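Local coordinates for flavin-nucleotide-binding protein (PDB 6RK0) that binds FAD and heme b as a flavocytochrome and probably acts as a low-potential terminal oxidase associated with the iron-only nitrogenase, at residues P12-S16 / D17-V21; R149-A153 / K154-A158; V213-E217 / D218-F222. One frame throughout, in Å; residues are numbered along the deposited sequence.

All three contacts are local turns or helix starts, met in series along the chain. Contact 1 touches a cofactor directly: its backbone carbonyl at Arg18 bonds to the ribose of FAD. Contact 2 flanks the heme pocket, with the side chain of Val151 about 4 Å from a bound heme and Ala158 touching the heme. Contact 3 lies away from both cofactor sites, the side chain of Ile219 being about 10 Å from a heme. Contacts 2 and 3 have centres about 23 Å apart, and both pack against the second subunit. Contact 1 lies across the chain's centre from them, its centre about 41 Å from that of contact 2 and 42 Å from that of contact 3.

Contact 1 (P12-S16 / D17-V21); sequences PEAPS and DRTHV. With FAD (flavin-adenine dinucleotide), chain G.
Ser16 and Thr19 meet through hydroxyls and backbone at a type I beta-turn spanning 16-19. Thr19 N donates to Ser16 O (3.2 Å) from above the carbonyl plane, and weakly to Ser16 OG. The hydroxyls of Ser16 and Thr19 approach closely, OG1 to OG being 2.8 Å, but Thr19 OG1 also has Ser16 O within reach (3.1 Å), so its single proton is not assigned. With chi1 54°, Thr19 OG1 is tucked between its backbone N and carbonyl carbon, which turns it back over the turn; Glu168 supplies a further partner to Ser16 OG.

Apolar contact is slight. The methyl of Ala14 rests on the backbone of His20, CB to CA 3.6 Å, near the plane of the imidazole at its edge. A water in that ring plane accepts from Ala14 N (2.9 Å) and pairs with His20 ND1 (3.0 Å), bridging the residues that flank the turn.

At the ribose the backbone makes the contact: FAD O3B donates to Arg18 O at 2.8 Å. Residues 19 to 21 continue the wall, Val21 CG2 lying 3.5 Å from FAD O4B.

The extended Arg18 chain pairs with Glu168 and Asp87 and touches Asn52 of the second subunit. The turn lies in the loop before strand 28-29, with Thr19 set against Leu117 of strand 108-118 and Ser170 of strand 169-174.

Contact 2 (R149-A153 / K154-A158); sequences RPVHA and KEIEA
His152 O and Ala153 O accept from Ile156 N and Glu157 N in the first i-to-i+4 bonds of helix 153-157, both nearly straight along the carbonyl, while Glu155 N adds a weak bond to His152 O. His152 is the N-cap, and the third helical residue, Glu155, folds its carboxylate back on the N-cap backbone: Glu155 OE1 accepts from His152 N at 2.9 Å and 174°, the acidic half of a capping box. With Val151 CG2 set 3.8 Å from Ile156 CD1, the residue before the cap and the fourth of the helix also form a hydrophobic staple.

The carboxylate does double duty. Arg149 grips it end-on in a salt bridge, NH1 to OE2 of Glu155 at 2.8 Å and NH2 to OE1 at 2.9 Å, each oxygen met on its syn side and the two planes only 22° apart. OE1 thus takes two donors, Arg149 NH2 and His152 N, from the same face. Bends at chi2 (-88°) and chi3 in Arg149 curl the guanidinium round to this place, and its NH2 also donates to Pro150 O, which helps to fix its rotation. Were Glu155 a leucine, the N-H of His152 would probably be left without its acceptor and the guanidinium of Arg149 without the carboxylate that fixes its orientation.

Arg149 NH1 also pairs with Asp184 of the second subunit, and Ile156 packs on Ala130 and Leu133 of helix 126-140. Over one face of the guanidinium lies the His152 ring, its NE2 3.2 Å above the plane and centred.

Contact 3 (V213-E217 / D218-F222); sequences VPMPE and DILKF
Glu217 O is gripped from two sources: Leu220 N donates to it at 3.0 Å, and water 2 donates at 2.8 Å. That water accepts in turn from Lys221 NZ (2.9 Å), and the lysine also forms a salt bridge with Asp218, NZ to OD1 at 3.1 Å, met nearly along the C-O axis. Asp218 OD2 pairs with Arg147, so one carboxylate holds two basic side chains, which would probably support its negative form. The amide of Leu220 comes from above the carbonyl plane of Glu217, and Ile219 N does likewise to Pro216 O, at 3.0 Å and 155°.

These i-to-i+3 bonds, repeated by Lys221 N to Asp218 O, define a short 3-10 turn spanning residues 217 to 221, entered by way of Pro216 in the loop that follows strand 204-205. Apolar side chains close over its start. With CG anti to the backbone N (chi1 -178°), the Met215 chain reaches forward along the turn, and its CG lies 3.7 Å from Ile219 CG1, the two side chains crossing at a slant. A bend at chi3 (79°) brings the methyl across Leu220 at about a right angle, CE being 3.9 Å from Leu220 CG. Ile219 also meets Pro216, CG1 to CD at 4.0 Å.

The second subunit packs on these apolar residues, with Trp190 of that chain against Met215 and Pro216, and Ile194 of that chain against Ile219. Within its own chain, Ile219 and Leu220 press on Pro203.

Contact 1 (P12-S16 / D17-V21)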
ATOM      1  N   PRO A  12      15.774 -20.107  -7.297  1.00 39.36           N
ATOM      2  CA  PRO A  12      16.947 -19.253  -7.532  1.00 40.21           C
ATOM      3  C   PRO A  12      17.326 -18.415  -6.314  1.00 39.66           C
ATOM      4  O   PRO A  12      16.478 -18.180  -5.458  1.00 35.66           O
ATOM      5  CB  PRO A  12      16.492 -18.332  -8.672  1.00 42.82           C
ATOM      6  CG  PRO A  12      14.999 -18.306  -8.572  1.00 40.58           C
ATOM      7  CD  PRO A  12      14.597 -19.664  -8.071  1.00 41.01           C
ATOM      8  N   GLU A  13      18.582 -17.979  -6.235  1.00 32.51           N
ATOM      9  CA  GLU A  13      18.996 -17.064  -5.184  1.00 30.78           C
ATOM     10  C   GLU A  13      18.673 -15.635  -5.599  1.00 19.28           C
ATOM     11  O   GLU A  13      18.172 -15.381  -6.702  1.00 18.48           O
ATOM     12  CB  GLU A  13      20.484 -17.220  -4.893  1.00 41.75           C
ATOM     13  CG  GLU A  13      20.796 -18.401  -3.979  1.00 58.78           C
ATOM     14  CD  GLU A  13      22.282 -18.600  -3.748  1.00 66.76           C
ATOM     15  OE1 GLU A  13      22.691 -18.689  -2.569  1.00 63.88           O
ATOM     16  OE2 GLU A  13      23.036 -18.668  -4.744  1.00 77.42           O
ATOM     17  N   ALA A  14      19.017 -14.683  -4.734  1.00 15.77           N
ATOM     18  CA  ALA A  14      18.684 -13.311  -5.042  1.00 14.10           C
ATOM     19  C   ALA A  14      19.428 -12.849  -6.296  1.00 13.35           C
ATOM     20  O   ALA A  14      20.568 -13.250  -6.544  1.00 14.19           O
ATOM     21  CB  ALA A  14      19.068 -12.413  -3.876  1.00 14.73           C
ATOM     22  N   PRO A  15      18.813 -11.980  -7.099  1.00 12.61           N
ATOM     23  CA  PRO A  15      19.490 -11.505  -8.325  1.00 13.06           C
ATOM     24  C   PRO A  15      20.613 -10.523  -8.073  1.00 13.28           C
ATOM     25  O   PRO A  15      21.427 -10.304  -8.980  1.00 15.27           O
ATOM     26  CB  PRO A  15      18.357 -10.885  -9.162  1.00 14.79           C
ATOM     27  CG  PRO A  15      17.335 -10.523  -8.171  1.00 15.10           C
ATOM     28  CD  PRO A  15      17.402 -11.561  -7.045  1.00 13.55           C
ATOM     29  N   SER A  16      20.701  -9.964  -6.866  1.00 12.48           N
ATOM     30  CA  SER A  16      21.761  -9.024  -6.522  1.00 12.08           C
ATOM     31  C   SER A  16      21.946  -9.035  -5.012  1.00 12.01           C
ATOM     32  O   SER A  16      21.038  -9.427  -4.277  1.00 12.20           O
ATOM     33  CB  SER A  16      21.444  -7.619  -7.005  1.00 12.07           C
ATOM     34  OG  SER A  16      20.308  -7.146  -6.309  1.00 12.19           O
ATOM     35  N   ASP A  17      23.092  -8.517  -4.539  1.00 12.07           N
ATOM     36  CA  ASP A  17      23.266  -8.388  -3.092  1.00 12.65           C
ATOM     37  C   ASP A  17      22.176  -7.517  -2.487  1.00 11.88           C
ATOM     38  O   ASP A  17      21.663  -7.832  -1.405  1.00 12.54           O
ATOM     39  CB  ASP A  17      24.640  -7.783  -2.751  1.00 13.71           C
ATOM     40  CG  ASP A  17      25.780  -8.713  -3.013  1.00 16.62           C
ATOM     41  OD1 ASP A  17      25.568  -9.926  -3.264  1.00 20.43           O
ATOM     42  OD2 ASP A  17      26.914  -8.222  -2.975  1.00 17.37           O
ATOM     43  N   ARG A  18      21.790  -6.437  -3.165  1.00 11.28           N
ATOM     44  CA  ARG A  18      20.857  -5.515  -2.532  1.00 11.43           C
ATOM     45  C   ARG A  18      19.419  -6.020  -2.526  1.00 10.81           C
ATOM     46  O   ARG A  18      18.598  -5.426  -1.818  1.00 11.03           O
ATOM     47  CB  ARG A  18      20.976  -4.112  -3.116  1.00 11.94           C
ATOM     48  CG  ARG A  18      20.525  -4.008  -4.511  1.00 12.20           C
ATOM     49  CD  ARG A  18      20.606  -2.566  -4.986  1.00 12.81           C
ATOM     50  NE  ARG A  18      20.142  -2.468  -6.348  1.00 12.58           N
ATOM     51  CZ  ARG A  18      20.206  -1.349  -7.072  1.00 12.08           C
ATOM     52  NH1 ARG A  18      20.631  -0.190  -6.572  1.00 12.06           N
ATOM     53  NH2 ARG A  18      19.816  -1.395  -8.340  1.00 12.24           N
ATOM     54  N   THR A  19      19.132  -7.125  -3.217  1.00 10.42           N
ATOM     55  CA  THR A  19      17.831  -7.778  -3.152  1.00 10.54           C
ATOM     56  C   THR A  19      17.840  -9.053  -2.344  1.00 10.56           C
ATOM     57  O   THR A  19      16.844  -9.771  -2.335  1.00 11.30           O
ATOM     58  CB  THR A  19      17.234  -8.029  -4.541  1.00 11.36           C
ATOM     59  OG1 THR A  19      18.160  -8.748  -5.361  1.00 11.85           O
ATOM     60  CG2 THR A  19      16.787  -6.724  -5.214  1.00 12.33           C
ATOM     61  N   HIS A  20      18.914  -9.320  -1.602  1.00 11.44           N
ATOM     62  CA  HIS A  20      18.992 -10.552  -0.814  1.00 11.61           C
ATOM     63  C   HIS A  20      18.207 -10.411   0.488  1.00 11.20           C
ATOM     64  O   HIS A  20      18.596  -9.626   1.365  1.00 11.74           O
ATOM     65  CB  HIS A  20      20.454 -10.897  -0.544  1.00 13.99           C
ATOM     66  CG  HIS A  20      20.619 -12.065   0.376  1.00 19.01           C
ATOM     67  ND1 HIS A  20      20.267 -13.351   0.035  1.00 22.08           N
ATOM     68  CD2 HIS A  20      21.016 -12.115   1.670  1.00 24.28           C
ATOM     69  CE1 HIS A  20      20.530 -14.161   1.048  1.00 23.55           C
ATOM     70  NE2 HIS A  20      20.956 -13.430   2.059  1.00 27.11           N
ATOM     71  N   VAL A  21      17.111 -11.166   0.616  1.00 10.98           N
ATOM     72  CA  VAL A  21      16.295 -11.154   1.828  1.00 10.87           C
ATOM     73  C   VAL A  21      17.108 -11.788   2.949  1.00 11.52           C
ATOM     74  O   VAL A  21      17.538 -12.952   2.858  1.00 12.60           O
ATOM     75  CB  VAL A  21      14.988 -11.932   1.582  1.00 11.30           C
ATOM     76  CG1 VAL A  21      14.165 -12.038   2.859  1.00 11.67           C
ATOM     77  CG2 VAL A  21      14.159 -11.296   0.495  1.00 11.54           C
TER
HETATM   78  PA  FAD G 404      16.185  -7.194   5.015  1.00  9.97           P
HETATM   79  O1A FAD G 404      16.049  -8.670   4.966  1.00 10.46           O
HETATM   80  O2A FAD G 404      17.358  -6.622   5.745  1.00 11.00           O
HETATM   81  O5B FAD G 404      16.119  -6.603   3.541  1.00 10.02           O
HETATM   82  C5B FAD G 404      17.069  -7.060   2.555  1.00  9.98           C
HETATM   83  C4B FAD G 404      16.388  -7.144   1.215  1.00  9.83           C
HETATM   84  O4B FAD G 404      15.279  -8.063   1.305  1.00  9.45           O
HETATM   85  C3B FAD G 404      15.746  -5.860   0.716  1.00  9.66           C
HETATM   86  O3B FAD G 404      16.691  -4.955   0.184  1.00  9.94           O
HETATM   87  C2B FAD G 404      14.714  -6.390  -0.275  1.00  9.59           C
HETATM   88  O2B FAD G 404      15.343  -6.639  -1.508  1.00 10.01           O
HETATM   89  C1B FAD G 404      14.261  -7.689   0.394  1.00  9.21           C
HETATM   90  N9A FAD G 404      13.020  -7.533   1.151  1.00  8.89           N
HETATM   91  C8A FAD G 404      12.862  -7.134   2.448  1.00  9.09           C
HETATM   92  N7A FAD G 404      11.610  -7.029   2.808  1.00  9.25           N
HETATM   93  C5A FAD G 404      10.895  -7.365   1.674  1.00  8.64           C
HETATM   94  C6A FAD G 404       9.507  -7.441   1.409  1.00  8.79           C
HETATM   95  N6A FAD G 404       8.545  -7.134   2.301  1.00  9.69           N
HETATM   96  N1A FAD G 404       9.131  -7.797   0.158  1.00  9.16           N
HETATM   97  C2A FAD G 404      10.076  -8.076  -0.743  1.00  9.02           C
HETATM   98  N3A FAD G 404      11.404  -8.036  -0.619  1.00  8.89           N
HETATM   99  C4A FAD G 404      11.750  -7.683   0.643  1.00  8.45           C
HETATM  100  N1  FAD G 404       7.825  -6.050   9.118  1.00  9.36           N
HETATM  101  C2  FAD G 404       7.928  -5.638  10.419  1.00 10.69           C
HETATM  102  O2  FAD G 404       9.016  -5.620  11.011  1.00 12.32           O
HETATM  103  N3  FAD G 404       6.810  -5.197  11.093  1.00 10.02           N
HETATM  104  C4  FAD G 404       5.556  -5.131  10.569  1.00  9.63           C
HETATM  105  O4  FAD G 404       4.613  -4.665  11.208  1.00 10.29           O
HETATM  106  C4X FAD G 404       5.454  -5.624   9.213  1.00  9.02           C
HETATM  107  N5  FAD G 404       4.242  -5.633   8.624  1.00  9.53           N
HETATM  108  C5X FAD G 404       4.173  -6.029   7.287  1.00  9.21           C
HETATM  109  C6  FAD G 404       2.930  -5.979   6.628  1.00  8.86           C
HETATM  110  C7  FAD G 404       2.815  -6.334   5.285  1.00  8.91           C
HETATM  111  C7M FAD G 404       1.464  -6.294   4.604  1.00  9.72           C
HETATM  112  C8  FAD G 404       3.972  -6.736   4.582  1.00  8.77           C
HETATM  113  C8M FAD G 404       3.918  -7.044   3.124  1.00  9.39           C
HETATM  114  C9  FAD G 404       5.192  -6.818   5.249  1.00  8.77           C
HETATM  115  C9A FAD G 404       5.313  -6.450   6.575  1.00  8.65           C
HETATM  116  N10 FAD G 404       6.540  -6.526   7.274  1.00  8.74           N
HETATM  117  C10 FAD G 404       6.647  -6.040   8.565  1.00  9.13           C
HETATM  118  C1' FAD G 404       7.778  -6.990   6.627  1.00  8.72           C
HETATM  119  C2' FAD G 404       8.622  -5.837   6.114  1.00  8.87           C
HETATM  120  O2' FAD G 404       8.117  -5.402   4.862  1.00  8.57           O
HETATM  121  C3' FAD G 404      10.076  -6.270   5.950  1.00  9.02           C
HETATM  122  O3' FAD G 404      10.141  -7.386   5.073  1.00  9.06           O
HETATM  123  C4' FAD G 404      10.747  -6.626   7.271  1.00 10.07           C
HETATM  124  O4' FAD G 404      10.534  -5.575   8.213  1.00 10.98           O
HETATM  125  C5' FAD G 404      12.232  -6.805   7.092  1.00 10.52           C
HETATM  126  O5' FAD G 404      12.792  -5.627   6.474  1.00 10.24           O
HETATM  127  P   FAD G 404      14.348  -5.372   6.440  1.00 10.64           P
HETATM  128  O1P FAD G 404      14.955  -5.455   7.815  1.00 11.89           O
HETATM  129  O2P FAD G 404      14.571  -4.100   5.634  1.00 11.75           O
HETATM  130  O3P FAD G 404      14.813  -6.623   5.564  1.00 10.27           O
HETATM  131  O   HOH W   1      19.659 -15.365  -2.039  1.00 33.07           O

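Contact 2 (R149-A153 / K154-A158)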
ATOM      1  N   ARG A 149     -14.239   8.687 -25.540  1.00 10.97           N
ATOM      2  CA  ARG A 149     -14.081   9.855 -26.401  1.00 11.35           C
ATOM      3  C   ARG A 149     -12.657   9.821 -26.953  1.00 11.18           C
ATOM      4  O   ARG A 149     -11.701   9.789 -26.159  1.00 10.83           O
ATOM      5  CB  ARG A 149     -14.358  11.157 -25.643  1.00 11.43           C
ATOM      6  CG  ARG A 149     -14.381  12.415 -26.507  1.00 12.03           C
ATOM      7  CD  ARG A 149     -13.015  13.027 -26.652  1.00 12.12           C
ATOM      8  NE  ARG A 149     -12.593  13.667 -25.401  1.00 12.22           N
ATOM      9  CZ  ARG A 149     -11.350  13.731 -24.922  1.00 11.89           C
ATOM     10  NH1 ARG A 149     -11.121  14.440 -23.817  1.00 12.45           N
ATOM     11  NH2 ARG A 149     -10.316  13.129 -25.498  1.00 11.89           N
ATOM     12  N   PRO A 150     -12.452   9.828 -28.267  1.00 12.48           N
ATOM     13  CA  PRO A 150     -11.100   9.570 -28.779  1.00 13.51           C
ATOM     14  C   PRO A 150     -10.053  10.523 -28.205  1.00 12.61           C
ATOM     15  O   PRO A 150     -10.258  11.737 -28.110  1.00 12.44           O
ATOM     16  CB  PRO A 150     -11.272   9.694 -30.296  1.00 15.58           C
ATOM     17  CG  PRO A 150     -12.687   9.176 -30.511  1.00 16.46           C
ATOM     18  CD  PRO A 150     -13.472   9.732 -29.336  1.00 14.83           C
ATOM     19  N   VAL A 151      -8.906   9.951 -27.826  1.00 12.03           N
ATOM     20  CA  VAL A 151      -7.874  10.709 -27.117  1.00 12.21           C
ATOM     21  C   VAL A 151      -7.359  11.864 -27.967  1.00 12.30           C
ATOM     22  O   VAL A 151      -7.232  11.764 -29.196  1.00 13.13           O
ATOM     23  CB  VAL A 151      -6.735   9.763 -26.689  1.00 13.16           C
ATOM     24  CG1 VAL A 151      -5.977   9.197 -27.932  1.00 14.76           C
ATOM     25  CG2 VAL A 151      -5.771  10.426 -25.691  1.00 13.64           C
ATOM     26  N   HIS A 152      -7.032  12.976 -27.305  1.00 11.93           N
ATOM     27  CA  HIS A 152      -6.436  14.141 -27.965  1.00 12.34           C
ATOM     28  C   HIS A 152      -4.918  14.062 -27.902  1.00 12.21           C
ATOM     29  O   HIS A 152      -4.354  13.611 -26.898  1.00 11.71           O
ATOM     30  CB  HIS A 152      -6.854  15.438 -27.272  1.00 13.76           C
ATOM     31  CG  HIS A 152      -8.334  15.691 -27.228  1.00 15.30           C
ATOM     32  ND1 HIS A 152      -9.166  15.538 -28.311  1.00 17.55           N
ATOM     33  CD2 HIS A 152      -9.119  16.143 -26.216  1.00 17.33           C
ATOM     34  CE1 HIS A 152     -10.402  15.874 -27.970  1.00 17.93           C
ATOM     35  NE2 HIS A 152     -10.395  16.260 -26.709  1.00 18.99           N
ATOM     36  N   ALA A 153      -4.248  14.523 -28.951  1.00 12.60           N
ATOM     37  CA  ALA A 153      -2.795  14.561 -28.920  1.00 12.47           C
ATOM     38  C   ALA A 153      -2.270  15.298 -27.696  1.00 12.72           C
ATOM     39  O   ALA A 153      -1.286  14.869 -27.069  1.00 12.85           O
ATOM     40  CB  ALA A 153      -2.288  15.253 -30.175  1.00 13.03           C
ATOM     41  N   LYS A 154      -2.909  16.394 -27.326  1.00 12.82           N
ATOM     42  CA  LYS A 154      -2.421  17.154 -26.179  1.00 13.90           C
ATOM     43  C   LYS A 154      -2.494  16.351 -24.882  1.00 12.50           C
ATOM     44  O   LYS A 154      -1.680  16.570 -23.980  1.00 13.00           O
ATOM     45  CB  LYS A 154      -3.206  18.455 -26.030  1.00 18.27           C
ATOM     46  CG  LYS A 154      -2.983  19.208 -24.724  1.00 27.63           C
ATOM     47  CD  LYS A 154      -4.250  19.998 -24.390  1.00 37.13           C
ATOM     48  CE  LYS A 154      -4.508  20.249 -22.894  1.00 51.41           C
ATOM     49  NZ  LYS A 154      -5.383  19.126 -22.364  1.00 57.57           N
ATOM     50  N   GLU A 155      -3.479  15.455 -24.749  1.00 11.80           N
ATOM     51  CA  GLU A 155      -3.594  14.601 -23.582  1.00 11.08           C
ATOM     52  C   GLU A 155      -2.410  13.644 -23.500  1.00 11.16           C
ATOM     53  O   GLU A 155      -1.804  13.466 -22.433  1.00 11.62           O
ATOM     54  CB  GLU A 155      -4.929  13.876 -23.618  1.00 11.29           C
ATOM     55  CG  GLU A 155      -6.101  14.788 -23.339  1.00 11.71           C
ATOM     56  CD  GLU A 155      -7.473  14.201 -23.620  1.00 12.18           C
ATOM     57  OE1 GLU A 155      -7.594  13.281 -24.474  1.00 11.89           O
ATOM     58  OE2 GLU A 155      -8.437  14.680 -22.965  1.00 13.62           O
ATOM     59  N   ILE A 156      -2.061  13.004 -24.622  1.00 10.81           N
ATOM     60  CA  ILE A 156      -0.887  12.130 -24.648  1.00 10.79           C
ATOM     61  C   ILE A 156       0.358  12.914 -24.273  1.00 10.99           C
ATOM     62  O   ILE A 156       1.196  12.481 -23.464  1.00 11.52           O
ATOM     63  CB  ILE A 156      -0.742  11.474 -26.044  1.00 11.26           C
ATOM     64  CG1 ILE A 156      -1.936  10.563 -26.395  1.00 12.07           C
ATOM     65  CG2 ILE A 156       0.624  10.756 -26.156  1.00 11.69           C
ATOM     66  CD1 ILE A 156      -2.153   9.401 -25.471  1.00 12.72           C
ATOM     67  N   GLU A 157       0.526  14.098 -24.878  1.00 11.49           N
ATOM     68  CA  GLU A 157       1.762  14.835 -24.671  1.00 12.44           C
ATOM     69  C   GLU A 157       1.908  15.370 -23.244  1.00 12.58           C
ATOM     70  O   GLU A 157       3.036  15.604 -22.783  1.00 14.06           O
ATOM     71  CB  GLU A 157       1.909  15.923 -25.710  1.00 14.81           C
ATOM     72  CG  GLU A 157       1.946  15.250 -27.090  1.00 17.42           C
ATOM     73  CD  GLU A 157       2.637  15.985 -28.199  1.00 23.53           C
ATOM     74  OE1 GLU A 157       1.947  16.494 -29.106  1.00 20.46           O
ATOM     75  OE2 GLU A 157       3.873  15.953 -28.233  1.00 30.04           O
ATOM     76  N   ALA A 158       0.800  15.535 -22.527  1.00 11.46           N
ATOM     77  CA  ALA A 158       0.821  16.005 -21.151  1.00 11.53           C
ATOM     78  C   ALA A 158       1.162  14.888 -20.170  1.00 11.24           C
ATOM     79  O   ALA A 158       1.250  15.154 -18.959  1.00 11.29           O
ATOM     80  CB  ALA A 158      -0.549  16.576 -20.815  1.00 12.61           C
TER

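Contact 3 (V213-E217 / D218-F222)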
ATOM      1  N   VAL A 213     -27.288   5.109 -22.804  1.00 18.71           N
ATOM      2  CA  VAL A 213     -25.943   4.565 -22.922  1.00 17.01           C
ATOM      3  C   VAL A 213     -25.780   3.509 -21.839  1.00 17.35           C
ATOM      4  O   VAL A 213     -25.628   3.847 -20.654  1.00 18.11           O
ATOM      5  CB  VAL A 213     -24.900   5.679 -22.793  1.00 18.28           C
ATOM      6  CG1 VAL A 213     -23.507   5.087 -22.786  1.00 20.04           C
ATOM      7  CG2 VAL A 213     -25.061   6.653 -23.960  1.00 18.62           C
ATOM      8  N   PRO A 214     -25.790   2.234 -22.180  1.00 19.19           N
ATOM      9  CA  PRO A 214     -25.720   1.202 -21.140  1.00 20.37           C
ATOM     10  C   PRO A 214     -24.296   0.953 -20.665  1.00 18.60           C
ATOM     11  O   PRO A 214     -23.313   1.269 -21.336  1.00 17.98           O
ATOM     12  CB  PRO A 214     -26.242  -0.042 -21.862  1.00 24.64           C
ATOM     13  CG  PRO A 214     -25.847   0.192 -23.276  1.00 25.67           C
ATOM     14  CD  PRO A 214     -26.049   1.654 -23.513  1.00 21.31           C
ATOM     15  N   MET A 215     -24.211   0.344 -19.495  1.00 18.83           N
ATOM     16  CA  MET A 215     -22.907  -0.028 -18.948  1.00 18.15           C
ATOM     17  C   MET A 215     -22.352  -1.215 -19.719  1.00 18.39           C
ATOM     18  O   MET A 215     -23.024  -2.253 -19.826  1.00 20.65           O
ATOM     19  CB  MET A 215     -23.053  -0.424 -17.502  1.00 18.19           C
ATOM     20  CG  MET A 215     -21.687  -0.774 -16.880  1.00 18.71           C
ATOM     21  SD  MET A 215     -21.802  -1.444 -15.221  1.00 20.97           S
ATOM     22  CE  MET A 215     -22.267  -3.139 -15.593  1.00 24.58           C
ATOM     23  N   PRO A 216     -21.125  -1.132 -20.233  1.00 18.02           N
ATOM     24  CA  PRO A 216     -20.524  -2.326 -20.844  1.00 18.92           C
ATOM     25  C   PRO A 216     -20.399  -3.446 -19.820  1.00 20.14           C
ATOM     26  O   PRO A 216     -19.957  -3.236 -18.686  1.00 20.50           O
ATOM     27  CB  PRO A 216     -19.131  -1.845 -21.269  1.00 18.95           C
ATOM     28  CG  PRO A 216     -19.268  -0.358 -21.418  1.00 19.25           C
ATOM     29  CD  PRO A 216     -20.276   0.072 -20.379  1.00 18.20           C
ATOM     30  N   GLU A 217     -20.724  -4.671 -20.233  1.00 20.30           N
ATOM     31  CA  GLU A 217     -20.575  -5.803 -19.324  1.00 21.07           C
ATOM     32  C   GLU A 217     -19.124  -5.981 -18.896  1.00 20.34           C
ATOM     33  O   GLU A 217     -18.859  -6.486 -17.803  1.00 20.61           O
ATOM     34  CB  GLU A 217     -21.114  -7.077 -19.985  1.00 25.93           C
ATOM     35  CG  GLU A 217     -22.618  -7.062 -20.209  1.00 36.12           C
ATOM     36  CD  GLU A 217     -23.127  -8.359 -20.810  1.00 50.90           C
ATOM     37  OE1 GLU A 217     -22.304  -9.285 -20.994  1.00 57.66           O
ATOM     38  OE2 GLU A 217     -24.344  -8.452 -21.096  1.00 69.72           O
ATOM     39  N   ASP A 218     -18.183  -5.571 -19.741  1.00 19.50           N
ATOM     40  CA  ASP A 218     -16.772  -5.703 -19.404  1.00 19.99           C
ATOM     41  C   ASP A 218     -16.378  -4.924 -18.150  1.00 18.52           C
ATOM     42  O   ASP A 218     -15.348  -5.250 -17.560  1.00 18.80           O
ATOM     43  CB  ASP A 218     -15.877  -5.270 -20.569  1.00 20.73           C
ATOM     44  CG  ASP A 218     -15.798  -6.314 -21.661  1.00 23.24           C
ATOM     45  OD1 ASP A 218     -15.909  -7.529 -21.341  1.00 25.92           O
ATOM     46  OD2 ASP A 218     -15.635  -5.947 -22.852  1.00 22.68           O
ATOM     47  N   ILE A 219     -17.142  -3.901 -17.747  1.00 17.69           N
ATOM     48  CA  ILE A 219     -16.835  -3.210 -16.485  1.00 17.93           C
ATOM     49  C   ILE A 219     -16.790  -4.198 -15.334  1.00 17.56           C
ATOM     50  O   ILE A 219     -15.998  -4.029 -14.393  1.00 16.70           O
ATOM     51  CB  ILE A 219     -17.885  -2.095 -16.218  1.00 19.59           C
ATOM     52  CG1 ILE A 219     -17.992  -1.019 -17.313  1.00 24.84           C
ATOM     53  CG2 ILE A 219     -17.636  -1.416 -14.885  1.00 18.68           C
ATOM     54  CD1 ILE A 219     -16.768  -0.434 -17.770  1.00 29.71           C
ATOM     55  N   LEU A 220     -17.640  -5.240 -15.382  1.00 17.69           N
ATOM     56  CA  LEU A 220     -17.729  -6.226 -14.305  1.00 18.01           C
ATOM     57  C   LEU A 220     -16.526  -7.149 -14.267  1.00 18.58           C
ATOM     58  O   LEU A 220     -16.379  -7.908 -13.305  1.00 20.64           O
ATOM     59  CB  LEU A 220     -19.018  -7.054 -14.395  1.00 19.94           C
ATOM     60  CG  LEU A 220     -20.312  -6.239 -14.314  1.00 21.79           C
ATOM     61  CD1 LEU A 220     -21.526  -7.101 -14.534  1.00 26.16           C
ATOM     62  CD2 LEU A 220     -20.434  -5.523 -12.998  1.00 23.07           C
ATOM     63  N   LYS A 221     -15.665  -7.097 -15.270  1.00 17.30           N
ATOM     64  CA  LYS A 221     -14.446  -7.894 -15.291  1.00 17.75           C
ATOM     65  C   LYS A 221     -13.292  -7.272 -14.499  1.00 16.66           C
ATOM     66  O   LYS A 221     -12.328  -7.975 -14.172  1.00 17.89           O
ATOM     67  CB  LYS A 221     -14.036  -8.185 -16.733  1.00 20.82           C
ATOM     68  CG  LYS A 221     -15.054  -9.048 -17.472  1.00 25.59           C
ATOM     69  CD  LYS A 221     -14.534  -9.513 -18.812  1.00 32.07           C
ATOM     70  CE  LYS A 221     -15.483 -10.515 -19.461  1.00 44.49           C
ATOM     71  NZ  LYS A 221     -16.838  -9.934 -19.702  1.00 55.35           N
ATOM     72  N   PHE A 222     -13.361  -5.987 -14.163  1.00 15.17           N
ATOM     73  CA  PHE A 222     -12.310  -5.401 -13.344  1.00 14.04           C
ATOM     74  C   PHE A 222     -12.266  -6.124 -11.995  1.00 13.32           C
ATOM     75  O   PHE A 222     -13.303  -6.309 -11.352  1.00 13.76           O
ATOM     76  CB  PHE A 222     -12.547  -3.910 -13.145  1.00 13.58           C
ATOM     77  CG  PHE A 222     -11.675  -3.326 -12.071  1.00 12.91           C
ATOM     78  CD1 PHE A 222     -10.320  -3.078 -12.294  1.00 13.65           C
ATOM     79  CD2 PHE A 222     -12.174  -3.122 -10.806  1.00 13.23           C
ATOM     80  CE1 PHE A 222      -9.506  -2.607 -11.289  1.00 13.96           C
ATOM     81  CE2 PHE A 222     -11.352  -2.622  -9.802  1.00 13.45           C
ATOM     82  CZ  PHE A 222     -10.031  -2.377 -10.055  1.00 13.49           C
TER
HETATM   83  O   HOH W   2     -18.940  -9.292 -17.883  1.00 43.13           O